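Local coordinates for putative branched-chain amino acid transport system substrate-binding protein (Rhodopseudomonas palustris, PDB 3TX6) that probably binds lignin-derived aromatic acids, such as p-coumaric acid and its relatives, in the periplasm for uptake by an ABC transporter, at residues A[136-141]-A[164-169]; A[192-197]-A[213-218]. One frame throughout, in Å; residues are numbered along the deposited sequence.

Contact 1 of 2, residues A[136-141]-A[164-169]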
ATOM      1  N   LYS A 136       1.155  26.922   6.567  1.00 24.62           N
ATOM      2  CA  LYS A 136       2.437  27.456   6.067  1.00 23.08           C
ATOM      3  C   LYS A 136       3.625  26.645   6.570  1.00 21.85           C
ATOM      4  O   LYS A 136       4.541  26.345   5.820  1.00 28.12           O
ATOM      5  CB  LYS A 136       2.609  28.917   6.471  1.00 27.52           C
ATOM      6  CG  LYS A 136       1.496  29.822   5.944  1.00 29.70           C
ATOM      7  CD  LYS A 136       1.563  31.266   6.473  1.00 36.50           C
ATOM      8  CE  LYS A 136       0.357  32.074   5.992  1.00 34.16           C
ATOM      9  NZ  LYS A 136      -0.692  32.235   7.023  1.00 42.87           N
ATOM     10  N   THR A 137       3.610  26.304   7.853  1.00 24.04           N
ATOM     11  CA  THR A 137       4.706  25.562   8.477  1.00 22.38           C
ATOM     12  C   THR A 137       4.247  24.119   8.714  1.00 22.66           C
ATOM     13  O   THR A 137       3.042  23.884   9.003  1.00 23.03           O
ATOM     14  CB  THR A 137       5.173  26.196   9.782  1.00 24.40           C
ATOM     15  OG1 THR A 137       4.039  26.314  10.687  1.00 26.72           O
ATOM     16  CG2 THR A 137       5.798  27.578   9.475  1.00 28.11           C
ATOM     17  N   VAL A 138       5.187  23.180   8.614  1.00 21.38           N
ATOM     18  CA  VAL A 138       4.850  21.768   8.727  1.00 19.84           C
ATOM     19  C   VAL A 138       5.963  21.058   9.517  1.00 20.41           C
ATOM     20  O   VAL A 138       7.153  21.377   9.403  1.00 24.65           O
ATOM     21  CB  VAL A 138       4.644  21.093   7.346  1.00 21.98           C
ATOM     22  CG1 VAL A 138       5.965  21.059   6.584  1.00 27.74           C
ATOM     23  CG2 VAL A 138       4.067  19.665   7.508  1.00 26.90           C
ATOM     24  N   GLY A 139       5.558  20.161  10.395  1.00 21.06           N
ATOM     25  CA  GLY A 139       6.533  19.284  11.042  1.00 21.27           C
ATOM     26  C   GLY A 139       6.292  17.845  10.566  1.00 20.52           C
ATOM     27  O   GLY A 139       5.223  17.516  10.080  1.00 22.79           O
ATOM     28  N   TYR A 140       7.317  17.031  10.675  1.00 23.29           N
ATOM     29  CA  TYR A 140       7.282  15.593  10.290  1.00 22.50           C
ATOM     30  C   TYR A 140       7.714  14.715  11.428  1.00 24.21           C
ATOM     31  O   TYR A 140       8.698  15.017  12.120  1.00 25.32           O
ATOM     32  CB  TYR A 140       8.269  15.356   9.169  1.00 23.20           C
ATOM     33  CG  TYR A 140       8.273  13.922   8.640  1.00 19.02           C
ATOM     34  CD1 TYR A 140       7.202  13.433   7.904  1.00 17.75           C
ATOM     35  CD2 TYR A 140       9.368  13.061   8.853  1.00 20.23           C
ATOM     36  CE1 TYR A 140       7.214  12.124   7.400  1.00 19.22           C
ATOM     37  CE2 TYR A 140       9.354  11.749   8.404  1.00 22.21           C
ATOM     38  CZ  TYR A 140       8.293  11.298   7.635  1.00 18.34           C
ATOM     39  OH  TYR A 140       8.241  10.022   7.138  1.00 21.18           O
ATOM     40  N   ILE A 141       6.962  13.623  11.585  1.00 25.08           N
ATOM     41  CA  ILE A 141       7.287  12.519  12.468  1.00 22.83           C
ATOM     42  C   ILE A 141       7.020  11.249  11.677  1.00 19.61           C
ATOM     43  O   ILE A 141       5.891  11.004  11.250  1.00 23.34           O
ATOM     44  CB  ILE A 141       6.524  12.541  13.835  1.00 18.61           C
ATOM     45  CG1 ILE A 141       7.105  11.438  14.700  1.00 24.98           C
ATOM     46  CG2 ILE A 141       4.996  12.512  13.692  1.00 23.49           C
ATOM     47  CD1 ILE A 141       6.739  11.456  16.177  1.00 29.92           C
ATOM     48  N   LEU A 164       5.311  24.959   1.524  1.00 21.61           N
ATOM     49  CA  LEU A 164       5.406  24.473   2.891  1.00 18.94           C
ATOM     50  C   LEU A 164       6.839  24.715   3.374  1.00 21.35           C
ATOM     51  O   LEU A 164       7.803  24.546   2.634  1.00 25.96           O
ATOM     52  CB  LEU A 164       5.025  22.980   2.956  1.00 22.13           C
ATOM     53  CG  LEU A 164       3.610  22.599   2.551  1.00 21.49           C
ATOM     54  CD1 LEU A 164       3.525  21.083   2.390  1.00 23.17           C
ATOM     55  CD2 LEU A 164       2.606  23.082   3.617  1.00 23.42           C
ATOM     56  N   LYS A 165       6.972  25.145   4.623  1.00 22.02           N
ATOM     57  CA  LYS A 165       8.274  25.291   5.278  1.00 23.21           C
ATOM     58  C   LYS A 165       8.365  24.233   6.358  1.00 22.93           C
ATOM     59  O   LYS A 165       7.538  24.199   7.269  1.00 23.93           O
ATOM     60  CB  LYS A 165       8.424  26.682   5.915  1.00 28.54           C
ATOM     61  CG  LYS A 165       9.817  26.975   6.490  1.00 30.93           C
ATOM     62  CD  LYS A 165       9.877  28.332   7.210  1.00 36.98           C
ATOM     63  CE  LYS A 165      11.205  28.558   7.944  1.00 46.02           C
ATOM     64  NZ  LYS A 165      11.011  29.381   9.167  1.00 52.73           N
ATOM     65  N   ILE A 166       9.369  23.369   6.255  1.00 24.17           N
ATOM     66  CA  ILE A 166       9.575  22.335   7.261  1.00 24.61           C
ATOM     67  C   ILE A 166      10.329  22.909   8.445  1.00 23.86           C
ATOM     68  O   ILE A 166      11.463  23.373   8.302  1.00 28.38           O
ATOM     69  CB  ILE A 166      10.367  21.158   6.710  1.00 24.50           C
ATOM     70  CG1 ILE A 166       9.609  20.507   5.548  1.00 27.27           C
ATOM     71  CG2 ILE A 166      10.600  20.126   7.806  1.00 26.38           C
ATOM     72  CD1 ILE A 166      10.483  19.531   4.783  1.00 29.39           C
ATOM     73  N   VAL A 167       9.675  22.911   9.600  1.00 24.46           N
ATOM     74  CA  VAL A 167      10.251  23.509  10.804  1.00 25.35           C
ATOM     75  C   VAL A 167      10.687  22.503  11.852  1.00 26.57           C
ATOM     76  O   VAL A 167      11.269  22.868  12.891  1.00 29.79           O
ATOM     77  CB  VAL A 167       9.300  24.569  11.419  1.00 28.55           C
ATOM     78  CG1 VAL A 167       9.019  25.656  10.390  1.00 32.31           C
ATOM     79  CG2 VAL A 167       7.998  23.936  11.943  1.00 30.90           C
ATOM     80  N   ALA A 168      10.447  21.225  11.571  1.00 26.84           N
ATOM     81  CA  ALA A 168      10.813  20.186  12.485  1.00 31.74           C
ATOM     82  C   ALA A 168      10.723  18.829  11.797  1.00 26.69           C
ATOM     83  O   ALA A 168       9.744  18.550  11.064  1.00 26.72           O
ATOM     84  CB  ALA A 168       9.902  20.211  13.733  1.00 32.24           C
ATOM     85  N   GLU A 169      11.705  17.977  12.103  1.00 28.24           N
ATOM     86  CA  GLU A 169      11.770  16.614  11.580  1.00 26.59           C
ATOM     87  C   GLU A 169      12.185  15.674  12.699  1.00 30.78           C
ATOM     88  O   GLU A 169      13.293  15.810  13.230  1.00 34.50           O
ATOM     89  CB  GLU A 169      12.782  16.490  10.448  1.00 29.56           C
ATOM     90  CG  GLU A 169      12.874  15.057   9.901  1.00 26.72           C
ATOM     91  CD  GLU A 169      14.217  14.703   9.244  1.00 33.33           C
ATOM     92  OE1 GLU A 169      15.113  15.566   9.177  1.00 35.49           O
ATOM     93  OE2 GLU A 169      14.383  13.532   8.823  1.00 29.35           O
TER
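Val138 holds CG1 between its backbone N and carbonyl carbon (chi1 66°), while Ile166 sets CG1 beside its own N and anti to its carbonyl carbon (chi1 -61°). These settings bring Val138 CG1 to 3.8 Å from Ile166 CG1, and the side chains lie side by side, pointing the same way. The same valine branch also reaches Leu164 CB at 4.2 Å, so a valine at 138 serves both neighbours with one methyl. On the face that bears Thr137, Thr137 CG2 meets Val167 CG1 at 3.9 Å, the two side chains crossing at a slant.

The backbone hydrogen bonds of a parallel pairing tie the strands together. Lys165 N bonds Lys136 O, and Val138 N comes to Lys165 O at 2.9 Å. Val138 O then accepts Val167 N at 3.0 Å in a nearly straight bond, N-H...O 166°. Tyr140 N does not take the carbonyl next in the regular sequence but that of Ala168, at 2.9 Å. Two residues, Val167 and Ala168, thus stand against the single Gly139: a beta bulge, with Val167 bent out of the extended conformation. Beyond it Tyr140 and Glu169 again run side by side, Glu169 CG lying near the ring plane at the CD2 edge, 4.2 Å from Tyr140 CD2. The glutamate's carboxylate has its salt bridge with Arg171.

These are the two strands of a beta-alpha-beta unit whose helix, 146-161, covers the face bearing Val138 and Tyr140, with Leu155 against both. Thr137 and Val167 rest instead on Pro191, and Ala168 on Leu186 of helix 180-189. Strand 165-172 is outermost in the sheet, whereas strand 137-143 has strand 193-197 along its other side.

Contact 2 of 2, residues A[192-197]-A[213-218]; sequences DAILVG and RGYKGL
Tyr215 leans its ring against Ile194, and the tyrosine can be followed outward from CB, which points toward the strand. CG lies anti to the backbone N (chi1 -175°), and from there the ring runs in under Ile194 CD1. That methyl sits over the ring centre, 3.6 Å from the centroid in a CH-pi contact; Ile194 CG1 comes in nearer the far end, 3.8 Å from Tyr215 CZ. Across the opposite face lies Gly217 N, 3.5 Å above the plane. At the tip, Tyr215 OH comes within 3.1 Å of Ala193 N at an angle too poor for a hydrogen bond; its bond is to Pro191 O.

Helix 200-213 ends at Gly214 in a Schellman motif, and the turn that follows completes a beta-alpha-beta crossover from strand 193-197 to strand 218-221. The new strand starts in parallel register: Ile194 N bonds Leu218 O at 3.0 Å, and Leu218 N makes a weak bond to Asp192 O. Glycine suits position 217, where a CB would run into Asp192 O and Tyr215 OH. An alanine in place of Tyr215 would probably leave Pro191 O without its hydroxyl partner and open a gap beneath the Ile194 methyl.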
ATOM      1  N   ASP A 192       1.999  24.717  11.776  1.00 26.51           N
ATOM      2  CA  ASP A 192       0.579  24.750  11.410  1.00 26.47           C
ATOM      3  C   ASP A 192      -0.031  23.350  11.193  1.00 29.43           C
ATOM      4  O   ASP A 192      -1.250  23.155  11.420  1.00 28.41           O
ATOM      5  CB  ASP A 192       0.377  25.586  10.153  1.00 25.53           C
ATOM      6  CG  ASP A 192       0.795  27.012  10.326  1.00 28.20           C
ATOM      7  OD1 ASP A 192       0.791  27.524  11.485  1.00 36.04           O
ATOM      8  OD2 ASP A 192       1.112  27.625   9.270  1.00 27.47           O
ATOM      9  N   ALA A 193       0.784  22.400  10.716  1.00 25.63           N
ATOM     10  CA  ALA A 193       0.326  21.032  10.427  1.00 22.77           C
ATOM     11  C   ALA A 193       1.472  20.058  10.744  1.00 21.77           C
ATOM     12  O   ALA A 193       2.647  20.433  10.770  1.00 22.70           O
ATOM     13  CB  ALA A 193      -0.154  20.884   8.985  1.00 23.95           C
ATOM     14  N   ILE A 194       1.147  18.804  11.057  1.00 23.34           N
ATOM     15  CA  ILE A 194       2.188  17.781  11.170  1.00 24.85           C
ATOM     16  C   ILE A 194       1.802  16.606  10.281  1.00 25.75           C
ATOM     17  O   ILE A 194       0.638  16.236  10.223  1.00 22.60           O
ATOM     18  CB  ILE A 194       2.375  17.296  12.611  1.00 25.74           C
ATOM     19  CG1 ILE A 194       3.011  18.401  13.458  1.00 23.27           C
ATOM     20  CG2 ILE A 194       3.269  16.047  12.688  1.00 26.06           C
ATOM     21  CD1 ILE A 194       2.889  18.196  14.945  1.00 25.93           C
ATOM     22  N   LEU A 195       2.794  16.074   9.570  1.00 22.33           N
ATOM     23  CA  LEU A 195       2.645  14.895   8.713  1.00 19.10           C
ATOM     24  C   LEU A 195       3.237  13.733   9.475  1.00 21.11           C
ATOM     25  O   LEU A 195       4.403  13.775   9.915  1.00 20.21           O
ATOM     26  CB  LEU A 195       3.364  15.014   7.350  1.00 19.03           C
ATOM     27  CG  LEU A 195       3.387  13.731   6.493  1.00 18.29           C
ATOM     28  CD1 LEU A 195       1.954  13.396   6.072  1.00 22.89           C
ATOM     29  CD2 LEU A 195       4.311  14.001   5.276  1.00 20.01           C
ATOM     30  N   VAL A 196       2.440  12.681   9.598  1.00 23.10           N
ATOM     31  CA  VAL A 196       2.911  11.463  10.269  1.00 20.43           C
ATOM     32  C   VAL A 196       3.241  10.442   9.180  1.00 19.51           C
ATOM     33  O   VAL A 196       2.362  10.114   8.405  1.00 21.55           O
ATOM     34  CB  VAL A 196       1.840  10.898  11.219  1.00 21.74           C
ATOM     35  CG1 VAL A 196       2.306   9.601  11.824  1.00 24.30           C
ATOM     36  CG2 VAL A 196       1.462  11.915  12.302  1.00 24.24           C
ATOM     37  N   GLY A 197       4.504   9.972   9.124  1.00 19.42           N
ATOM     38  CA  GLY A 197       5.004   8.957   8.133  1.00 23.72           C
ATOM     39  C   GLY A 197       5.179   7.574   8.769  1.00 21.40           C
ATOM     40  O   GLY A 197       6.272   7.143   9.149  1.00 21.68           O
ATOM     41  N   ARG A 213      -1.036  16.127  24.056  1.00 31.12           N
ATOM     42  CA  ARG A 213      -0.012  17.149  24.454  1.00 34.90           C
ATOM     43  C   ARG A 213      -0.479  18.555  24.152  1.00 28.94           C
ATOM     44  O   ARG A 213       0.161  19.536  24.537  1.00 48.71           O
ATOM     45  CB  ARG A 213       1.286  16.887  23.697  1.00 35.47           C
ATOM     46  CG  ARG A 213       2.428  17.887  23.873  1.00 44.07           C
ATOM     47  CD  ARG A 213       3.238  17.570  25.107  1.00 43.47           C
ATOM     48  NE  ARG A 213       4.066  18.703  25.518  1.00 61.34           N
ATOM     49  CZ  ARG A 213       4.766  18.771  26.656  1.00 49.63           C
ATOM     50  NH1 ARG A 213       4.752  17.756  27.530  1.00 67.25           N
ATOM     51  NH2 ARG A 213       5.498  19.863  26.929  1.00 54.08           N
ATOM     52  N   GLY A 214      -1.584  18.657  23.433  1.00 32.04           N
ATOM     53  CA  GLY A 214      -2.191  19.941  23.187  1.00 33.29           C
ATOM     54  C   GLY A 214      -1.840  20.508  21.835  1.00 35.27           C
ATOM     55  O   GLY A 214      -2.020  21.699  21.650  1.00 39.07           O
ATOM     56  N   TYR A 215      -1.409  19.663  20.874  1.00 36.75           N
ATOM     57  CA  TYR A 215      -1.241  20.126  19.528  1.00 33.31           C
ATOM     58  C   TYR A 215      -2.633  20.458  18.906  1.00 30.13           C
ATOM     59  O   TYR A 215      -3.563  19.632  18.979  1.00 32.44           O
ATOM     60  CB  TYR A 215      -0.485  19.078  18.688  1.00 29.14           C
ATOM     61  CG  TYR A 215      -0.185  19.600  17.310  1.00 30.31           C
ATOM     62  CD1 TYR A 215       0.626  20.741  17.138  1.00 31.52           C
ATOM     63  CD2 TYR A 215      -0.789  19.041  16.193  1.00 29.36           C
ATOM     64  CE1 TYR A 215       0.862  21.257  15.884  1.00 29.64           C
ATOM     65  CE2 TYR A 215      -0.549  19.547  14.921  1.00 24.49           C
ATOM     66  CZ  TYR A 215       0.286  20.655  14.779  1.00 24.49           C
ATOM     67  OH  TYR A 215       0.485  21.151  13.522  1.00 24.80           O
ATOM     68  N   LYS A 216      -2.760  21.645  18.297  1.00 29.11           N
ATOM     69  CA  LYS A 216      -4.039  22.113  17.741  1.00 30.01           C
ATOM     70  C   LYS A 216      -4.102  22.184  16.247  1.00 27.94           C
ATOM     71  O   LYS A 216      -5.184  22.391  15.663  1.00 37.18           O
ATOM     72  CB  LYS A 216      -4.414  23.498  18.291  1.00 38.60           C
ATOM     73  CG  LYS A 216      -5.162  23.485  19.619  1.00 52.30           C
ATOM     74  CD  LYS A 216      -4.261  22.985  20.735  1.00 52.62           C
ATOM     75  CE  LYS A 216      -4.462  23.727  22.053  1.00 53.62           C
ATOM     76  NZ  LYS A 216      -3.241  23.639  22.882  1.00 44.89           N
ATOM     77  N   GLY A 217      -2.950  22.011  15.609  1.00 25.93           N
ATOM     78  CA  GLY A 217      -2.875  22.074  14.153  1.00 30.13           C
ATOM     79  C   GLY A 217      -3.496  20.885  13.468  1.00 23.05           C
ATOM     80  O   GLY A 217      -3.909  19.903  14.125  1.00 28.40           O
ATOM     81  N   LEU A 218      -3.610  21.006  12.139  1.00 25.71           N
ATOM     82  CA  LEU A 218      -4.068  19.903  11.324  1.00 20.09           C
ATOM     83  C   LEU A 218      -3.045  18.755  11.357  1.00 23.22           C
ATOM     84  O   LEU A 218      -1.835  18.988  11.310  1.00 26.39           O
ATOM     85  CB  LEU A 218      -4.408  20.340   9.888  1.00 23.14           C
ATOM     86  CG  LEU A 218      -5.605  21.297   9.676  1.00 22.28           C
ATOM     87  CD1 LEU A 218      -5.819  21.639   8.197  1.00 28.36           C
ATOM     88  CD2 LEU A 218      -6.879  20.678  10.273  1.00 28.19           C
TER

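In the fold
Contacts 1 and 2 follow one another along the chain, their centres 10 Å apart, and meet where strands 137-143 and 193-197 run as neighbours. They are the first and third pairings in the run 165-172, 137-143, 193-197, 218-221 at one side of the second lobe's sheet; the middle one, 137-143 with 193-197, joins them. Polar links join them at both ends: Lys136 N lies 2.8 Å from Asp192 OD2, and Ile141 O lies 2.7 Å from Gly197 N, both probable hydrogen bonds. Between these, Tyr140 CD1 packs on Leu195 O at 3.5 Å. The Tyr140 side chain is about 10 Å from the bound 3-(4-hydroxyphenyl)pyruvic acid, too far to touch it.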